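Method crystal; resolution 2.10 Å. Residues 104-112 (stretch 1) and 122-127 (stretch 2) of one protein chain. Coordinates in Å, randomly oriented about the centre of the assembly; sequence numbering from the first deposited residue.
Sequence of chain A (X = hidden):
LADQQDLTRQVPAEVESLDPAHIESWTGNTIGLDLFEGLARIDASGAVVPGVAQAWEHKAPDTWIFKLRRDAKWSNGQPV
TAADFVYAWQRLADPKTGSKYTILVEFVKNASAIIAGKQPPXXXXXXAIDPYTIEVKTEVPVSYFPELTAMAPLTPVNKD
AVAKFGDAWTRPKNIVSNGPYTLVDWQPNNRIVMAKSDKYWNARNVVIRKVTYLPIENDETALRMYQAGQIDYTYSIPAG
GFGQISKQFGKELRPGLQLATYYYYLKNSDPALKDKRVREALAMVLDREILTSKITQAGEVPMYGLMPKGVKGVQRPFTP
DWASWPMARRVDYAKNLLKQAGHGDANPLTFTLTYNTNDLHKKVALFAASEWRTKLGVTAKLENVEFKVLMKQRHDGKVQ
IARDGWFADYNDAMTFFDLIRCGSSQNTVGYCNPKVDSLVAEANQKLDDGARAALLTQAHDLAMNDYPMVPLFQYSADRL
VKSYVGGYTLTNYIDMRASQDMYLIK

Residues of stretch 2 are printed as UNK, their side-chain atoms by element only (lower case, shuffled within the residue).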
ATOM      1  N   LEU A 104      -0.993  -3.687  10.833  1.00  9.10           N
ATOM      2  CA  LEU A 104      -0.992  -5.121  10.537  1.00 16.45           C
ATOM      3  C   LEU A 104      -0.952  -6.007  11.783  1.00 20.03           C
ATOM      4  O   LEU A 104      -1.536  -7.088  11.795  1.00 26.65           O
ATOM      5  CB  LEU A 104       0.161  -5.501   9.590  1.00 18.47           C
ATOM      6  CG  LEU A 104      -0.050  -5.115   8.126  1.00 18.90           C
ATOM      7  CD1 LEU A 104       1.081  -5.651   7.247  1.00 16.35           C
ATOM      8  CD2 LEU A 104      -1.395  -5.611   7.636  1.00 17.38           C
ATOM      9  N   VAL A 105      -0.273  -5.549  12.829  1.00 17.54           N
ATOM     10  CA  VAL A 105      -0.185  -6.337  14.051  1.00 25.12           C
ATOM     11  C   VAL A 105      -1.379  -6.042  14.957  1.00 20.63           C
ATOM     12  O   VAL A 105      -1.603  -6.709  15.964  1.00 20.05           O
ATOM     13  CB  VAL A 105       1.140  -6.077  14.795  1.00 27.65           C
ATOM     14  CG1 VAL A 105       1.076  -4.750  15.547  1.00 17.53           C
ATOM     15  CG2 VAL A 105       1.456  -7.233  15.740  1.00 24.17           C
ATOM     16  N   GLU A 106      -2.172  -5.055  14.566  1.00 19.73           N
ATOM     17  CA  GLU A 106      -3.286  -4.605  15.389  1.00 26.75           C
ATOM     18  C   GLU A 106      -4.343  -5.691  15.609  1.00 24.74           C
ATOM     19  O   GLU A 106      -5.069  -5.654  16.605  1.00 24.57           O
ATOM     20  CB  GLU A 106      -3.923  -3.355  14.776  1.00 29.69           C
ATOM     21  CG  GLU A 106      -4.353  -2.306  15.779  1.00 39.49           C
ATOM     22  CD  GLU A 106      -4.800  -1.019  15.104  1.00 47.40           C
ATOM     23  OE1 GLU A 106      -3.938  -0.311  14.544  1.00 47.33           O
ATOM     24  OE2 GLU A 106      -6.014  -0.722  15.125  1.00 49.40           O
ATOM     25  N   PHE A 107      -4.430  -6.655  14.695  1.00 28.86           N
ATOM     26  CA  PHE A 107      -5.411  -7.734  14.842  1.00 37.79           C
ATOM     27  C   PHE A 107      -4.994  -8.712  15.941  1.00 36.45           C
ATOM     28  O   PHE A 107      -5.817  -9.468  16.459  1.00 37.15           O
ATOM     29  CB  PHE A 107      -5.605  -8.506  13.530  1.00 52.22           C
ATOM     30  CG  PHE A 107      -6.215  -7.698  12.420  1.00 63.51           C
ATOM     31  CD1 PHE A 107      -6.398  -6.331  12.547  1.00 72.62           C
ATOM     32  CD2 PHE A 107      -6.613  -8.316  11.243  1.00 65.97           C
ATOM     33  CE1 PHE A 107      -6.960  -5.592  11.516  1.00 75.48           C
ATOM     34  CE2 PHE A 107      -7.177  -7.585  10.211  1.00 69.79           C
ATOM     35  CZ  PHE A 107      -7.351  -6.221  10.348  1.00 73.61           C
ATOM     36  N   VAL A 108      -3.710  -8.700  16.289  1.00 27.50           N
ATOM     37  CA  VAL A 108      -3.197  -9.625  17.291  1.00 23.94           C
ATOM     38  C   VAL A 108      -3.612  -9.232  18.709  1.00 28.11           C
ATOM     39  O   VAL A 108      -3.706  -8.049  19.043  1.00 22.63           O
ATOM     40  CB  VAL A 108      -1.673  -9.772  17.196  1.00 20.71           C
ATOM     41  CG1 VAL A 108      -1.173 -10.795  18.205  1.00 16.38           C
ATOM     42  CG2 VAL A 108      -1.279 -10.182  15.781  1.00 19.65           C
ATOM     43  N   LYS A 109      -3.860 -10.247  19.533  1.00 26.00           N
ATOM     44  CA  LYS A 109      -4.375 -10.061  20.880  1.00 28.08           C
ATOM     45  C   LYS A 109      -3.492  -9.130  21.703  1.00 20.94           C
ATOM     46  O   LYS A 109      -2.273  -9.318  21.784  1.00 22.41           O
ATOM     47  CB  LYS A 109      -4.530 -11.420  21.575  1.00 31.58           C
ATOM     48  CG  LYS A 109      -5.271 -11.369  22.895  1.00 43.05           C
ATOM     49  CD  LYS A 109      -6.652 -10.750  22.725  1.00 54.72           C
ATOM     50  CE  LYS A 109      -7.507 -10.942  23.970  1.00 61.00           C
ATOM     51  NZ  LYS A 109      -7.878 -12.375  24.163  1.00 63.54           N
ATOM     52  N   ASN A 110      -4.118  -8.109  22.277  1.00 19.30           N
ATOM     53  CA  ASN A 110      -3.437  -7.129  23.114  1.00 21.25           C
ATOM     54  C   ASN A 110      -2.660  -6.046  22.363  1.00 22.13           C
ATOM     55  O   ASN A 110      -2.159  -5.108  22.976  1.00 24.68           O
ATOM     56  CB  ASN A 110      -2.513  -7.827  24.112  1.00 27.87           C
ATOM     57  CG  ASN A 110      -3.275  -8.557  25.199  1.00 37.50           C
ATOM     58  OD1 ASN A 110      -4.427  -8.237  25.490  1.00 33.60           O
ATOM     59  ND2 ASN A 110      -2.634  -9.542  25.806  1.00 34.78           N
ATOM     60  N   ALA A 111      -2.555  -6.173  21.044  1.00 20.94           N
ATOM     61  CA  ALA A 111      -1.772  -5.208  20.261  1.00 20.64           C
ATOM     62  C   ALA A 111      -2.192  -3.748  20.494  1.00 25.48           C
ATOM     63  O   ALA A 111      -1.337  -2.873  20.679  1.00 21.15           O
ATOM     64  CB  ALA A 111      -1.813  -5.553  18.770  1.00 16.15           C
ATOM     65  N   SER A 112      -3.498  -3.488  20.484  1.00 22.92           N
ATOM     66  CA  SER A 112      -4.012  -2.132  20.708  1.00 33.26           C
ATOM     67  C   SER A 112      -3.486  -1.515  22.004  1.00 29.10           C
ATOM     68  O   SER A 112      -2.973  -0.391  22.013  1.00 22.33           O
ATOM     69  CB  SER A 112      -5.545  -2.130  20.744  1.00 40.90           C
ATOM     70  OG  SER A 112      -6.089  -2.494  19.490  1.00 44.67           O
ATOM     71  N   UNK A 122       5.630  -7.657  25.675  1.00 25.84           N
ATOM     72  CA  UNK A 122       5.610  -9.076  25.989  1.00 29.43           C
ATOM     73  C   UNK A 122       4.216  -9.682  26.065  1.00 27.98           C
ATOM     74  O   UNK A 122       4.059 -10.905  25.980  1.00 25.33           O
ATOM     75  N   UNK A 123       3.201  -8.832  26.219  1.00 25.98           N
ATOM     76  CA  UNK A 123       1.814  -9.297  26.316  1.00 23.03           C
ATOM     77  C   UNK A 123       1.173  -9.637  24.965  1.00 21.62           C
ATOM     78  O   UNK A 123       0.058 -10.161  24.919  1.00 24.28           O
ATOM     79  o   UNK A 123       0.737  -7.257  29.190  1.00 31.00           O
ATOM     80  c   UNK A 123       1.214  -8.207  28.540  1.00 33.04           C
ATOM     81  c   UNK A 123       0.942  -8.263  27.042  1.00 24.70           C
ATOM     82  o   UNK A 123       1.886  -9.117  29.071  1.00 36.16           O
ATOM     83  N   UNK A 124       1.866  -9.335  23.871  1.00 19.83           N
ATOM     84  CA  UNK A 124       1.315  -9.571  22.534  1.00 19.98           C
ATOM     85  C   UNK A 124       0.930 -11.039  22.319  1.00 24.61           C
ATOM     86  O   UNK A 124       1.672 -11.954  22.691  1.00 20.19           O
ATOM     87  c   UNK A 124       2.314  -9.132  21.460  1.00 16.41           C
ATOM     88  c   UNK A 124       3.017  -8.699  19.093  1.00 13.30           C
ATOM     89  c   UNK A 124       0.671  -8.151  19.818  1.00 15.24           C
ATOM     90  c   UNK A 124       1.853  -9.107  20.001  1.00 15.72           C
ATOM     91  N   UNK A 125      -0.221 -11.256  21.691  1.00 22.15           N
ATOM     92  CA  UNK A 125      -0.721 -12.602  21.466  1.00 26.35           C
ATOM     93  C   UNK A 125      -0.024 -13.419  20.387  1.00 26.80           C
ATOM     94  O   UNK A 125      -0.687 -14.066  19.578  1.00 20.97           O
ATOM     95  N   UNK A 126       1.306 -13.390  20.355  1.00 15.76           N
ATOM     96  CA  UNK A 126       2.048 -14.349  19.548  1.00 17.76           C
ATOM     97  C   UNK A 126       3.003 -15.144  20.432  1.00 24.02           C
ATOM     98  O   UNK A 126       3.745 -14.570  21.229  1.00 25.64           O
ATOM     99  c   UNK A 126       4.167 -14.281  16.267  1.00 14.28           C
ATOM    100  c   UNK A 126       3.834 -12.687  18.899  1.00 15.06           C
ATOM    101  c   UNK A 126       3.540 -14.785  17.562  1.00 19.55           C
ATOM    102  c   UNK A 126       2.830 -13.700  18.383  1.00 19.57           C
ATOM    103  N   UNK A 127       2.986 -16.464  20.282  1.00 20.63           N
ATOM    104  CA  UNK A 127       3.739 -17.337  21.180  1.00 22.29           C
ATOM    105  C   UNK A 127       4.506 -18.436  20.441  1.00 22.19           C
ATOM    106  O   UNK A 127       3.989 -19.058  19.508  1.00 17.68           O
ATOM    107  c   UNK A 127       1.308 -21.342  24.229  1.00 50.68           C
ATOM    108  n   UNK A 127       2.271 -21.920  24.941  1.00 46.73           N
ATOM    109  c   UNK A 127       2.784 -17.954  22.204  1.00 21.28           C
ATOM    110  n   UNK A 127       1.371 -20.042  23.945  1.00 48.74           N
ATOM    111  c   UNK A 127       3.437 -18.838  23.243  1.00 37.60           C
ATOM    112  n   UNK A 127       0.279 -22.066  23.805  1.00 45.54           N
ATOM    113  c   UNK A 127       2.459 -19.162  24.370  1.00 45.29           C
TER

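Position 122 has backbone atoms and nothing beyond CA. It lies out of reach of stretch 1. The coordinates leave room for a CB here, but none is present. The residue is Gly122.

Position 123 carries two carbons, the second bearing two oxygens. That is a short carboxylate. Its CB is 4.0 Å from Asn110 ND2, but the bond at this position is made by the backbone: Asn110 ND2 donates to O of 123 at 2.9 Å, with a nearly straight N-H...O angle of 176°. One carboxylate oxygen is hydrogen-bonded elsewhere in the structure. The residue is Asp123.

Position 124 carries four carbons, forked at the second. CA-to-CB points away from stretch 1, yet the end of the side chain comes nearer. One terminal carbon is 3.6 Å from Val108 CG1 and 3.7 Å from Ala111 CB. The other is 4.0 Å from Val105 CG2. A fork at the second carbon identifies Leu124. The first terminal carbon is CD1 and the other is CD2. The rotamer is t for chi1 and p for chi2.

Position 125 again has no side-chain atoms. Its N donates to Lys109 O at 2.8 Å, and its CA is 4.5 Å from Lys109 CA. The backbones run close here. An ideal CB would point toward stretch 1 and lie 2.6 Å from Lys109 CB, which is a clash. The residue is Gly125.

Position 126 carries four carbons, forked at the first, with one arm two carbons long. The nearest side-chain approach to stretch 1 is CB to Val108 CG1, 4.9 Å. Its backbone N is 4.2 Å from Val108 CG1 and makes a weak bond of 2.8 Å to Leu124 O. The branching identifies Ile126, with chi1 and chi2 both t.

Position 127 carries three carbons, a nitrogen, then a carbon with two more nitrogens. This is a guanidinium chain. It does not reach stretch 1, and two of its nitrogens are bonded elsewhere in the structure. The residue is Arg127.

The contact combines two hydrogen bonds with an apolar cluster. Val108 to Ala111 form a type II turn, closed by Ala111 N to Val108 O at 3.0 Å. Lys109 and Asn110 occupy its middle positions. Lys109 offers its backbone O to Gly125 N, and Asn110 uses its side-chain amide to hold Asp123 O. Between these two bonded residues of stretch 2, Leu124 packs against Val105, Val108 and Ala111. The two stretches together bury 295 Å².

Stretch 2, residues 122-127: GDLGIR
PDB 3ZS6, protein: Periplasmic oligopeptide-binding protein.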